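ABC transporter, periplasmic substrate-binding protein (Thermotoga maritima, PDB 2HPG) probably binds a solute in the periplasm and hands it to a tripartite ATP-independent (TRAP) transporter. Local coordinates at residues Lys131-Tyr136 with Lys247-Glu252; Glu60-Gly65 with Phe230-Ala235; Leu17-Pro22 with Val46-Gln51; Gln139-Phe144 with Lys263-Leu268. All blocks are in the same frame, centred on the assembly; numbering follows the deposited sequence. Where two conformers were deposited one is given.

Contact 1 of 4, residues Lys131-Tyr136 with Lys247-Glu252; sequences KVLSFY and KIIEEE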
loop_
_atom_site.group_PDB
_atom_site.type_symbol
_atom_site.label_atom_id
_atom_site.label_comp_id
_atom_site.label_asym_id
_atom_site.label_seq_id
_atom_site.Cartn_x
_atom_site.Cartn_y
_atom_site.Cartn_z
ATOM N N LYS A 131 2.228 2.489 16.826
ATOM C CA LYS A 131 0.819 2.162 16.917
ATOM C C LYS A 131 0.211 2.178 15.504
ATOM O O LYS A 131 0.254 3.205 14.810
ATOM C CB LYS A 131 0.111 3.181 17.816
ATOM C CG LYS A 131 -1.408 3.131 17.844
ATOM C CD LYS A 131 -1.906 1.821 18.427
ATOM C CE LYS A 131 -3.402 1.719 18.334
ATOM N NZ LYS A 131 -3.888 0.448 18.935
ATOM N N VAL A 132 -0.343 1.042 15.084
ATOM C CA VAL A 132 -1.132 0.964 13.849
ATOM C C VAL A 132 -2.579 1.404 14.127
ATOM O O VAL A 132 -3.277 0.771 14.916
ATOM C CB VAL A 132 -1.078 -0.483 13.265
ATOM C CG1 VAL A 132 -1.923 -0.623 12.000
ATOM C CG2 VAL A 132 0.354 -0.884 12.981
ATOM N N LEU A 133 -3.018 2.504 13.524
ATOM C CA LEU A 133 -4.392 2.952 13.685
ATOM C C LEU A 133 -5.325 2.235 12.710
ATOM O O LEU A 133 -6.527 2.067 12.978
ATOM C CB LEU A 133 -4.504 4.451 13.420
ATOM C CG LEU A 133 -3.895 5.431 14.411
ATOM C CD1 LEU A 133 -4.037 6.813 13.818
ATOM C CD2 LEU A 133 -4.606 5.357 15.750
ATOM N N SER A 134 -4.776 1.854 11.558
ATOM C CA SER A 134 -5.558 1.198 10.523
ATOM C C SER A 134 -4.693 0.634 9.406
ATOM O O SER A 134 -3.619 1.176 9.111
ATOM C CB SER A 134 -6.576 2.177 9.932
ATOM O OG SER A 134 -7.368 1.539 8.942
ATOM N N PHE A 135 -5.168 -0.462 8.804
ATOM C CA PHE A 135 -4.650 -0.920 7.511
ATOM C C PHE A 135 -5.752 -1.202 6.480
ATOM O O PHE A 135 -5.548 -1.987 5.565
ATOM C CB PHE A 135 -3.683 -2.116 7.666
ATOM C CG PHE A 135 -4.292 -3.346 8.311
ATOM C CD1 PHE A 135 -4.985 -4.296 7.541
ATOM C CD2 PHE A 135 -4.129 -3.583 9.678
ATOM C CE1 PHE A 135 -5.527 -5.426 8.122
ATOM C CE2 PHE A 135 -4.683 -4.727 10.286
ATOM C CZ PHE A 135 -5.385 -5.651 9.503
ATOM N N TYR A 136 -6.903 -0.537 6.611
ATOM C CA TYR A 136 -7.982 -0.618 5.634
ATOM C C TYR A 136 -7.867 0.461 4.568
ATOM O O TYR A 136 -8.879 1.034 4.122
ATOM C CB TYR A 136 -9.331 -0.447 6.323
ATOM C CG TYR A 136 -9.674 -1.491 7.373
ATOM C CD1 TYR A 136 -8.992 -2.690 7.476
ATOM C CD2 TYR A 136 -10.743 -1.280 8.239
ATOM C CE1 TYR A 136 -9.334 -3.617 8.442
ATOM C CE2 TYR A 136 -11.085 -2.208 9.195
ATOM C CZ TYR A 136 -10.388 -3.360 9.299
ATOM O OH TYR A 136 -10.762 -4.261 10.280
ATOM N N LYS A 247 -10.407 5.780 20.626
ATOM C CA LYS A 247 -11.396 5.011 19.875
ATOM C C LYS A 247 -11.955 5.773 18.695
ATOM O O LYS A 247 -12.127 5.190 17.633
ATOM C CB LYS A 247 -12.553 4.536 20.775
ATOM C CG LYS A 247 -12.235 3.279 21.565
ATOM C CD LYS A 247 -13.493 2.640 22.162
ATOM C CE LYS A 247 -13.128 1.540 23.164
ATOM N NZ LYS A 247 -14.308 0.663 23.518
ATOM N N ILE A 248 -12.259 7.057 18.883
ATOM C CA ILE A 248 -12.711 7.908 17.790
ATOM C C ILE A 248 -11.687 7.971 16.649
ATOM O O ILE A 248 -12.043 7.876 15.473
ATOM C CB ILE A 248 -12.976 9.338 18.262
ATOM C CG1 ILE A 248 -14.213 9.380 19.177
ATOM C CG2 ILE A 248 -13.194 10.281 17.058
ATOM C CD1 ILE A 248 -14.231 10.551 20.131
ATOM N N ILE A 249 -10.422 8.149 16.993
ATOM C CA ILE A 249 -9.388 8.279 15.967
ATOM C C ILE A 249 -9.279 7.010 15.115
ATOM O O ILE A 249 -9.288 7.094 13.877
ATOM C CB ILE A 249 -8.012 8.627 16.564
ATOM C CG1 ILE A 249 -8.029 10.026 17.166
ATOM C CG2 ILE A 249 -6.955 8.604 15.491
ATOM C CD1 ILE A 249 -6.840 10.308 18.082
ATOM N N GLU A 250 -9.174 5.850 15.767
ATOM C CA GLU A 250 -9.071 4.566 15.067
ATOM C C GLU A 250 -10.304 4.197 14.266
ATOM O O GLU A 250 -10.185 3.680 13.163
ATOM C CB GLU A 250 -8.847 3.433 16.054
ATOM C CG GLU A 250 -7.533 3.438 16.737
ATOM C CD GLU A 250 -7.431 2.333 17.778
ATOM O OE1 GLU A 250 -8.273 2.300 18.704
ATOM O OE2 GLU A 250 -6.505 1.495 17.676
ATOM N N GLU A 251 -11.484 4.404 14.854
ATOM C CA GLU A 251 -12.766 4.063 14.206
ATOM C C GLU A 251 -13.047 4.941 13.008
ATOM O O GLU A 251 -13.525 4.470 11.985
ATOM C CB GLU A 251 -13.943 4.211 15.188
ATOM C CG GLU A 251 -14.000 3.123 16.248
ATOM C CD GLU A 251 -15.166 3.291 17.208
ATOM O OE1 GLU A 251 -15.904 4.301 17.112
ATOM O OE2 GLU A 251 -15.336 2.401 18.064
ATOM N N GLU A 252 -12.782 6.230 13.145
ATOM C CA GLU A 252 -12.998 7.139 12.045
ATOM C C GLU A 252 -12.068 6.896 10.866
ATOM O O GLU A 252 -12.431 7.175 9.715
ATOM C CB GLU A 252 -12.853 8.573 12.515
ATOM C CG GLU A 252 -14.011 9.014 13.349
ATOM C CD GLU A 252 -15.317 8.851 12.626
ATOM O OE1 GLU A 252 -15.372 9.172 11.413
ATOM O OE2 GLU A 252 -16.284 8.384 13.275
#

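Contact 2 of 4, residues Glu60-Gly65 with Phe230-Ala235; sequences EQIRMG and FEIVSA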
loop_
_atom_site.group_PDB
_atom_site.type_symbol
_atom_site.label_atom_id
_atom_site.label_comp_id
_atom_site.label_asym_id
_atom_site.label_seq_id
_atom_site.Cartn_x
_atom_site.Cartn_y
_atom_site.Cartn_z
ATOM N N GLU A 60 11.887 6.775 13.320
ATOM C CA GLU A 60 12.627 7.301 14.464
ATOM C C GLU A 60 11.829 8.401 15.190
ATOM O O GLU A 60 11.914 8.527 16.405
ATOM C CB GLU A 60 14.025 7.783 14.035
ATOM C CG GLU A 60 15.058 7.935 15.183
ATOM C CD GLU A 60 15.375 6.622 15.943
ATOM O OE1 GLU A 60 14.658 6.301 16.926
ATOM O OE2 GLU A 60 16.363 5.931 15.583
ATOM N N GLN A 61 11.028 9.160 14.444
ATOM C CA GLN A 61 10.128 10.160 15.020
ATOM C C GLN A 61 9.015 9.510 15.836
ATOM O O GLN A 61 8.731 9.929 16.956
ATOM C CB GLN A 61 9.512 11.010 13.911
ATOM C CG GLN A 61 10.531 11.810 13.142
ATOM C CD GLN A 61 9.971 12.503 11.925
ATOM O OE1 GLN A 61 10.426 12.262 10.808
ATOM N NE2 GLN A 61 8.995 13.381 12.129
ATOM N N ILE A 62 8.392 8.487 15.252
ATOM C CA ILE A 62 7.395 7.644 15.940
ATOM C C ILE A 62 7.961 7.053 17.250
ATOM O O ILE A 62 7.303 7.088 18.282
ATOM C CB ILE A 62 6.901 6.478 15.011
ATOM C CG1 ILE A 62 6.196 7.025 13.752
ATOM C CG2 ILE A 62 6.004 5.508 15.769
ATOM C CD1 ILE A 62 4.843 7.606 13.993
ATOM N N ARG A 63 9.179 6.510 17.180
ATOM C CA ARG A 63 9.877 5.967 18.359
ATOM C C ARG A 63 10.149 7.068 19.397
ATOM O O ARG A 63 10.003 6.847 20.602
ATOM C CB ARG A 63 11.200 5.289 17.943
ATOM C CG ARG A 63 11.463 3.927 18.589
ATOM C CD ARG A 63 11.939 4.029 20.030
ATOM N NE ARG A 63 11.875 2.738 20.725
ATOM C CZ ARG A 63 10.841 2.298 21.443
ATOM N NH1 ARG A 63 9.737 3.028 21.591
ATOM N NH2 ARG A 63 10.910 1.109 22.025
HETATM N N MSE A 64 10.528 8.249 18.911
HETATM C CA MSE A 64 10.814 9.412 19.757
HETATM C C MSE A 64 9.574 9.975 20.486
HETATM O O MSE A 64 9.714 10.792 21.402
HETATM C CB MSE A 64 11.479 10.519 18.915
HETATM C CG MSE A 64 12.962 10.279 18.605
HETATM SE SE MSE A 64 13.651 11.196 16.990
HETATM C CE MSE A 64 15.531 10.658 17.180
ATOM N N GLY A 65 8.372 9.567 20.072
ATOM C CA GLY A 65 7.135 9.977 20.757
ATOM C C GLY A 65 6.514 11.284 20.272
ATOM O O GLY A 65 5.557 11.787 20.884
ATOM N N PHE A 230 -0.512 1.004 5.736
ATOM C CA PHE A 230 -0.645 0.989 7.187
ATOM C C PHE A 230 -0.523 2.402 7.712
ATOM O O PHE A 230 0.366 3.132 7.318
ATOM C CB PHE A 230 0.441 0.118 7.795
ATOM C CG PHE A 230 0.129 -1.330 7.752
ATOM C CD1 PHE A 230 -0.071 -2.035 8.922
ATOM C CD2 PHE A 230 -0.011 -1.989 6.537
ATOM C CE1 PHE A 230 -0.374 -3.373 8.879
ATOM C CE2 PHE A 230 -0.325 -3.326 6.498
ATOM C CZ PHE A 230 -0.496 -4.015 7.679
ATOM N N GLU A 231 -1.436 2.785 8.594
ATOM C CA GLU A 231 -1.515 4.152 9.083
ATOM C C GLU A 231 -1.041 4.131 10.526
ATOM O O GLU A 231 -1.676 3.517 11.378
ATOM C CB GLU A 231 -2.952 4.666 8.960
ATOM C CG GLU A 231 -3.575 4.452 7.579
ATOM C CD GLU A 231 -2.766 5.079 6.457
ATOM O OE1 GLU A 231 -2.236 6.168 6.706
ATOM O OE2 GLU A 231 -2.662 4.482 5.340
ATOM N N ILE A 232 0.114 4.746 10.778
ATOM C CA ILE A 232 0.775 4.632 12.075
ATOM C C ILE A 232 0.889 5.970 12.795
ATOM O O ILE A 232 0.926 7.021 12.154
ATOM C CB ILE A 232 2.175 3.957 11.957
ATOM C CG1 ILE A 232 3.160 4.824 11.156
ATOM C CG2 ILE A 232 2.041 2.578 11.315
ATOM C CD1 ILE A 232 4.588 4.303 11.158
ATOM N N VAL A 233 0.888 5.905 14.129
ATOM C CA VAL A 233 1.225 7.031 15.008
ATOM C C VAL A 233 2.135 6.543 16.142
ATOM O O VAL A 233 2.325 5.341 16.318
ATOM C CB VAL A 233 -0.016 7.733 15.639
ATOM C CG1 VAL A 233 -0.855 8.453 14.585
ATOM C CG2 VAL A 233 -0.883 6.754 16.467
ATOM N N SER A 234 2.716 7.485 16.887
ATOM C CA SER A 234 3.481 7.165 18.091
ATOM C C SER A 234 2.592 6.499 19.121
ATOM O O SER A 234 1.538 7.037 19.469
ATOM C CB SER A 234 4.069 8.435 18.719
ATOM O OG SER A 234 4.650 8.130 19.969
ATOM N N ALA A 235 3.020 5.339 19.622
ATOM C CA ALA A 235 2.279 4.650 20.689
ATOM C C ALA A 235 2.222 5.516 21.950
ATOM O O ALA A 235 1.169 5.598 22.600
ATOM C CB ALA A 235 2.909 3.300 20.989
HETATM O O HOH W 1 5.896 5.915 20.770
#

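Contact 3 of 4, residues Leu17-Pro22 with Val46-Gln51; sequences LAPGEP and VFPSSQ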
loop_
_atom_site.group_PDB
_atom_site.type_symbol
_atom_site.label_atom_id
_atom_site.label_comp_id
_atom_site.label_asym_id
_atom_site.label_seq_id
_atom_site.Cartn_x
_atom_site.Cartn_y
_atom_site.Cartn_z
ATOM N N LEU A 17 0.383 11.018 0.006
ATOM C CA LEU A 17 0.441 10.997 -1.453
ATOM C C LEU A 17 0.155 12.388 -2.035
ATOM O O LEU A 17 0.416 13.384 -1.347
ATOM C CB LEU A 17 -0.421 9.860 -2.043
ATOM C CG LEU A 17 -0.192 8.477 -1.407
ATOM C CD1 LEU A 17 -0.913 7.392 -2.164
ATOM C CD2 LEU A 17 1.294 8.145 -1.308
ATOM N N ALA A 18 -0.288 12.470 -3.294
ATOM C CA ALA A 18 -0.303 13.744 -4.017
ATOM C C ALA A 18 -1.461 14.604 -3.566
ATOM O O ALA A 18 -2.520 14.066 -3.234
ATOM C CB ALA A 18 -0.370 13.521 -5.542
ATOM N N PRO A 19 -1.261 15.940 -3.537
ATOM C CA PRO A 19 -2.305 16.888 -3.205
ATOM C C PRO A 19 -3.537 16.808 -4.110
ATOM O O PRO A 19 -3.420 16.809 -5.346
ATOM C CB PRO A 19 -1.612 18.251 -3.367
ATOM C CG PRO A 19 -0.200 17.988 -3.235
ATOM C CD PRO A 19 0.031 16.612 -3.770
ATOM N N GLY A 20 -4.708 16.785 -3.479
ATOM C CA GLY A 20 -5.978 16.710 -4.172
ATOM C C GLY A 20 -6.461 15.312 -4.547
ATOM O O GLY A 20 -7.625 15.149 -4.913
ATOM N N GLU A 21 -5.593 14.302 -4.476
ATOM C CA GLU A 21 -5.944 12.975 -4.964
ATOM C C GLU A 21 -6.772 12.241 -3.905
ATOM O O GLU A 21 -6.875 12.711 -2.786
ATOM C CB GLU A 21 -4.682 12.206 -5.339
ATOM C CG GLU A 21 -3.968 12.779 -6.561
ATOM C CD GLU A 21 -4.803 12.695 -7.840
ATOM O OE1 GLU A 21 -5.338 11.605 -8.141
ATOM O OE2 GLU A 21 -4.909 13.709 -8.572
ATOM N N PRO A 22 -7.402 11.108 -4.262
ATOM C CA PRO A 22 -8.339 10.423 -3.336
ATOM C C PRO A 22 -7.873 10.159 -1.910
ATOM O O PRO A 22 -8.663 10.326 -0.973
ATOM C CB PRO A 22 -8.646 9.115 -4.067
ATOM C CG PRO A 22 -8.537 9.491 -5.509
ATOM C CD PRO A 22 -7.343 10.409 -5.559
ATOM N N VAL A 46 -2.918 17.428 7.933
ATOM C CA VAL A 46 -2.631 16.406 6.942
ATOM C C VAL A 46 -1.651 16.945 5.889
ATOM O O VAL A 46 -1.922 17.963 5.266
ATOM C CB VAL A 46 -3.964 15.917 6.286
ATOM C CG1 VAL A 46 -3.688 14.937 5.175
ATOM C CG2 VAL A 46 -4.859 15.277 7.352
ATOM N N PHE A 47 -0.520 16.255 5.711
ATOM C CA PHE A 47 0.555 16.689 4.801
ATOM C C PHE A 47 0.741 15.753 3.622
ATOM O O PHE A 47 1.120 14.595 3.814
ATOM C CB PHE A 47 1.886 16.760 5.543
ATOM C CG PHE A 47 1.936 17.834 6.576
ATOM C CD1 PHE A 47 2.518 19.055 6.299
ATOM C CD2 PHE A 47 1.389 17.637 7.821
ATOM C CE1 PHE A 47 2.557 20.039 7.241
ATOM C CE2 PHE A 47 1.408 18.638 8.760
ATOM C CZ PHE A 47 1.992 19.825 8.480
ATOM N N PRO A 48 0.468 16.234 2.393
ATOM C CA PRO A 48 0.773 15.439 1.213
ATOM C C PRO A 48 2.231 15.006 1.126
ATOM O O PRO A 48 3.099 15.634 1.710
ATOM C CB PRO A 48 0.440 16.390 0.063
ATOM C CG PRO A 48 -0.662 17.237 0.616
ATOM C CD PRO A 48 -0.227 17.486 2.032
ATOM N N SER A 49 2.476 13.921 0.407
ATOM C CA SER A 49 3.824 13.456 0.162
ATOM C C SER A 49 4.583 14.481 -0.691
ATOM O O SER A 49 4.004 15.156 -1.542
ATOM C CB SER A 49 3.816 12.103 -0.553
ATOM O OG SER A 49 3.292 11.076 0.263
ATOM N N SER A 50 5.879 14.597 -0.431
ATOM C CA SER A 50 6.795 15.290 -1.321
ATOM C C SER A 50 7.364 14.263 -2.304
ATOM O O SER A 50 7.658 13.117 -1.918
ATOM C CB SER A 50 7.935 15.914 -0.502
ATOM O OG SER A 50 8.696 16.809 -1.296
ATOM N N GLN A 51 7.513 14.655 -3.569
ATOM C CA GLN A 51 8.260 13.829 -4.536
ATOM C C GLN A 51 9.791 14.096 -4.499
ATOM O O GLN A 51 10.573 13.387 -5.152
ATOM C CB GLN A 51 7.680 13.927 -5.971
ATOM C CG GLN A 51 7.322 15.322 -6.513
ATOM C CD GLN A 51 6.496 15.244 -7.818
ATOM O OE1 GLN A 51 6.629 14.288 -8.605
ATOM N NE2 GLN A 51 5.639 16.247 -8.045
#

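Contact 4 of 4, residues Gln139-Phe144 with Lys263-Leu268; sequences QGYRHF and KIMKEL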
loop_
_atom_site.group_PDB
_atom_site.type_symbol
_atom_site.label_atom_id
_atom_site.label_comp_id
_atom_site.label_asym_id
_atom_site.label_seq_id
_atom_site.Cartn_x
_atom_site.Cartn_y
_atom_site.Cartn_z
ATOM N N GLN A 139 -4.664 1.059 -2.135
ATOM C CA GLN A 139 -4.465 1.854 -3.343
ATOM C C GLN A 139 -4.879 1.103 -4.599
ATOM O O GLN A 139 -4.991 1.697 -5.671
ATOM C CB GLN A 139 -3.015 2.295 -3.447
ATOM C CG GLN A 139 -2.698 3.513 -2.615
ATOM C CD GLN A 139 -1.289 3.955 -2.797
ATOM O OE1 GLN A 139 -0.875 4.237 -3.915
ATOM N NE2 GLN A 139 -0.526 3.994 -1.708
ATOM N N GLY A 140 -5.116 -0.203 -4.483
ATOM C CA GLY A 140 -5.575 -0.990 -5.609
ATOM C C GLY A 140 -4.521 -1.929 -6.140
ATOM O O GLY A 140 -3.406 -1.968 -5.622
ATOM N N TYR A 141 -4.893 -2.675 -7.178
ATOM C CA TYR A 141 -4.011 -3.646 -7.815
ATOM C C TYR A 141 -3.037 -2.992 -8.758
ATOM O O TYR A 141 -3.398 -2.110 -9.537
ATOM C CB TYR A 141 -4.804 -4.671 -8.621
ATOM C CG TYR A 141 -5.628 -5.534 -7.746
ATOM C CD1 TYR A 141 -5.097 -6.684 -7.176
ATOM C CD2 TYR A 141 -6.901 -5.152 -7.388
ATOM C CE1 TYR A 141 -5.847 -7.457 -6.342
ATOM C CE2 TYR A 141 -7.653 -5.924 -6.559
ATOM C CZ TYR A 141 -7.118 -7.075 -6.041
ATOM O OH TYR A 141 -7.875 -7.834 -5.193
ATOM N N ARG A 142 -1.821 -3.501 -8.710
ATOM C CA ARG A 142 -0.750 -3.058 -9.563
ATOM C C ARG A 142 -0.542 -4.065 -10.672
ATOM O O ARG A 142 -0.695 -5.283 -10.473
ATOM C CB ARG A 142 0.514 -2.858 -8.727
ATOM C CG ARG A 142 0.356 -1.664 -7.816
ATOM C CD ARG A 142 1.348 -1.581 -6.713
ATOM N NE ARG A 142 2.689 -1.199 -7.158
ATOM C CZ ARG A 142 3.309 -0.040 -6.909
ATOM N NH1 ARG A 142 2.734 0.921 -6.220
ATOM N NH2 ARG A 142 4.552 0.129 -7.333
ATOM N N HIS A 143 -0.210 -3.539 -11.855
ATOM C CA HIS A 143 -0.071 -4.330 -13.082
ATOM C C HIS A 143 1.233 -3.919 -13.740
ATOM O O HIS A 143 1.750 -2.865 -13.424
ATOM C CB HIS A 143 -1.252 -4.028 -14.029
ATOM C CG HIS A 143 -2.599 -4.329 -13.438
ATOM N ND1 HIS A 143 -2.940 -5.576 -12.964
ATOM C CD2 HIS A 143 -3.682 -3.537 -13.239
ATOM C CE1 HIS A 143 -4.175 -5.537 -12.482
ATOM N NE2 HIS A 143 -4.656 -4.316 -12.658
ATOM N N PHE A 144 1.777 -4.732 -14.628
ATOM C CA PHE A 144 3.018 -4.363 -15.312
ATOM C C PHE A 144 2.769 -3.308 -16.401
ATOM O O PHE A 144 1.786 -3.420 -17.122
ATOM C CB PHE A 144 3.668 -5.587 -15.931
ATOM C CG PHE A 144 4.351 -6.472 -14.935
ATOM C CD1 PHE A 144 5.578 -6.121 -14.418
ATOM C CD2 PHE A 144 3.750 -7.616 -14.490
ATOM C CE1 PHE A 144 6.219 -6.928 -13.491
ATOM C CE2 PHE A 144 4.373 -8.426 -13.574
ATOM C CZ PHE A 144 5.612 -8.072 -13.068
ATOM N N LYS A 263 -13.936 2.920 -3.330
ATOM C CA LYS A 263 -14.054 3.886 -4.428
ATOM C C LYS A 263 -12.903 3.714 -5.421
ATOM O O LYS A 263 -13.097 3.700 -6.637
ATOM C CB LYS A 263 -14.073 5.318 -3.893
ATOM C CG LYS A 263 -14.649 6.347 -4.869
ATOM C CD LYS A 263 -14.440 7.788 -4.411
ATOM C CE LYS A 263 -15.272 8.756 -5.289
ATOM N NZ LYS A 263 -14.895 10.195 -5.138
ATOM N N ILE A 264 -11.700 3.588 -4.896
ATOM C CA ILE A 264 -10.527 3.290 -5.711
ATOM C C ILE A 264 -10.723 1.992 -6.513
ATOM O O ILE A 264 -10.567 1.987 -7.736
ATOM C CB ILE A 264 -9.224 3.227 -4.861
ATOM C CG1 ILE A 264 -8.813 4.618 -4.385
ATOM C CG2 ILE A 264 -8.075 2.650 -5.677
ATOM C CD1 ILE A 264 -7.610 4.619 -3.464
HETATM N N MSE A 265 -11.060 0.897 -5.836
HETATM C CA MSE A 265 -11.104 -0.420 -6.473
HETATM C C MSE A 265 -12.301 -0.690 -7.360
HETATM O O MSE A 265 -12.200 -1.504 -8.271
HETATM C CB MSE A 265 -11.020 -1.531 -5.412
HETATM C CG MSE A 265 -9.635 -1.780 -4.925
HETATM SE SE MSE A 265 -9.560 -3.301 -3.732
HETATM C CE MSE A 265 -10.769 -2.657 -2.344
ATOM N N LYS A 266 -13.426 -0.035 -7.074
ATOM C CA LYS A 266 -14.688 -0.271 -7.771
ATOM C C LYS A 266 -15.002 0.812 -8.803
ATOM O O LYS A 266 -15.759 0.551 -9.726
ATOM C CB LYS A 266 -15.844 -0.380 -6.777
ATOM C CG LYS A 266 -15.793 -1.648 -5.918
ATOM C CD LYS A 266 -16.884 -1.644 -4.825
ATOM C CE LYS A 266 -18.316 -1.676 -5.356
ATOM N NZ LYS A 266 -18.670 -2.947 -6.048
ATOM N N GLU A 267 -14.407 1.999 -8.686
ATOM C CA GLU A 267 -14.692 3.069 -9.644
ATOM C C GLU A 267 -13.516 3.808 -10.239
ATOM O O GLU A 267 -13.490 4.011 -11.448
ATOM C CB GLU A 267 -15.676 4.087 -9.084
ATOM C CG GLU A 267 -15.612 4.306 -7.633
ATOM C CD GLU A 267 -16.956 4.663 -7.042
ATOM O OE1 GLU A 267 -17.300 5.871 -7.040
ATOM O OE2 GLU A 267 -17.653 3.732 -6.573
ATOM N N LEU A 268 -12.573 4.264 -9.421
ATOM C CA LEU A 268 -11.568 5.194 -9.941
ATOM C C LEU A 268 -10.577 4.487 -10.825
ATOM O O LEU A 268 -10.207 4.998 -11.886
ATOM C CB LEU A 268 -10.868 5.936 -8.808
ATOM C CG LEU A 268 -11.780 6.855 -8.006
ATOM C CD1 LEU A 268 -10.974 7.602 -6.954
ATOM C CD2 LEU A 268 -12.465 7.848 -8.944
#

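Contact 1 of 4, residues Lys131-Tyr136 with Lys247-Glu252
Glu-250 reaches from the helix to the strand through one carboxylate oxygen, OE2, which lies 3.1 Å from Lys-131 NZ in a salt bridge whose hydrogen bond is weak. The lysine chain crosses the glutamate at about a right angle, and its CE also lies against the same oxygen. CG anti to the backbone N (chi1 170°) and a bend at chi2 carry the lysine chain toward the helix. The rest of the contact is apolar. Leu-133 CD2 rests 3.6 Å from Glu-250 CG, so the CG methylene of the acid joins the packing, while Leu-133 CD1 meets Ile-249 CG2 at 3.8 Å. Phe-238 of helix 235-240 touches Lys-131, Leu-133 and Glu-250. Leu-133 and Ser-134 both face Glu-231 of the adjoining strand, forming a classic beta bulge. The axes of the two short segments approach to 7.4 Å with their directions 24° apart, the helix-on-sheet layering of an alpha/beta domain, as in periplasmic solute-binding proteins.

Contact 2 of 4, residues Glu60-Gly65 with Phe230-Ala235
Ile-62 and Ser-234 bring the end of a helix against the end of a strand. The isoleucine does this with its branches: CD1 sits 3.6 Å from Val-233 C, over the peptide leading to Ser-234, and CG2 approaches Val-233 O at 3.7 Å. Its CG1 meets the tip of Ile-232, CD1, at 4.1 Å. An alanine in place of Ile-62 would probably leave a gap between helix and strand, with Ile-232 CD1 and the Val-233 peptide losing the contacts of the isoleucine's branches. On the polar side, a water donates to Ile-62 O and is hydrogen-bonded at 2.7 Å to Ser-234 OG, linking the two segments. Ser-234 OG also lies 3.2 Å from Gly-65 CA. This junction joins two helix-end motifs. Gly-65 closes helix 58-64 in a Schellman motif, its positive phi (88°) suited to glycine, and its N bonds back to Ile-62 O at 3.2 Å, so that carbonyl serves both the helix end and the water. Ser-234 is the N-cap of helix 235-240: with OG anti to its own backbone N (chi1 172°), the hydroxyl caps Trp-237 N. Farther out, Trp-70 of strand 68-73 and Ile-130 of strand 130-146 pack on Ile-62, while the backbone of Ile-232 is bonded to Trp-70.

Contact 3 of 4, residues Leu17-Pro22 with Val46-Gln51
A beta-alpha-beta unit, strand 9-14, helix 22-37 and the parallel strand 42-47, is tied together beyond its strands where Leu-17 meets Ser-49. Two hydrogen bonds do the work. Ser-49 N donates to Leu-17 O at 2.8 Å, with a C=O...N angle of 132°. In return, Leu-17 N donates to Ser-49 OG at 2.9 Å, a bent bond with an angle of 142° at the hydrogen. The hydroxyl is placed for this by chi1 of -67°, which sets OG beside its own backbone N and anti to the carbonyl carbon. One residue therefore holds both the N-H and the C=O of Leu-17. An alanine at Ser-49 would probably leave Leu-17 N without this acceptor, with one hydrogen bond left between Leu-17 and this residue. Next to the polar pair, Pro-19 CG packs on Pro-48 CB at 3.7 Å, the rings meeting obliquely, and Pro-48 CB also sits 3.3 Å from Leu-17 O. Pro-19 belongs to a type II turn from Ala-18 to Glu-21, in which Gly-20 takes the positive phi and Glu-21 stands at the N-cap of helix 22-37. His-24 of that helix bonds Gly-20 N and touches Pro-48. In this surface contact, paired bonds hold the peptides before and after the Leu-17 CA, and the two proline rings probably restrict how far the adjoining loop can shift.

Contact 4 of 4, residues Gln139-Phe144 with Lys263-Leu268
Ile-264 and Met-265 press their side chains on the strand at Gln-139, Gly-140 and Tyr-141, and no hydrogen bond passes between the two segments. In the van der Waals part, Ile-264 CG2 comes to 3.2 Å from Gln-139 O, while Ile-264 CD1 lies 4.2 Å from Gln-139 CA. Gly-140 lets the helix this near: a CB on that residue would point at the helix and fall about 3.5 Å from Ile-264 CG2, and the backbone angles themselves also call for glycine. The Gly-140 CA meets Met-265 CG at 4.2 Å. Strand 130-146 and helix 243-278 are both long elements, and such a long helix running past both lobes is a known feature of TRAP solute-binding proteins. The Met-aromatic part belongs to Met-265, deposited as selenomethionine. Its selenium stands 5.4 Å from the centroid of the Tyr-141 ring and 57° off the ring normal, an oblique approach whose nearest ring atom is CE2. Chi2 of -174° extends the chain to place SE there. The polar end of Gln-139 turns to another partner, its NE2 bonding to Asn-229 OD1. Tyr-23 of helix 22-37 packs on both Gln-139 and Ile-264.

In the fold
All four contacts reach one mixed sheet, contact 3 through the loops beside strand 42-47. Contacts 1 and 4 share strand 130-146 and helix 243-278, with centres about 22 Å apart, so a single strand-helix pair is joined at two levels. Contact 2 uses the neighbouring strand 218-234 and touches contact 1 through strand pairing; contacts 2 and 4, about 28 Å between centres, lie on opposite sides of the chain's centre. Contact 3 closes first in the sequence, whereas the segments of contacts 1, 2 and 4 interleave. Contact 3 meets contact 4 where Pro-22 packs on Leu-268. Long interleaved elements thus tie distant parts of the chain together, consistent with a two-lobed binding protein.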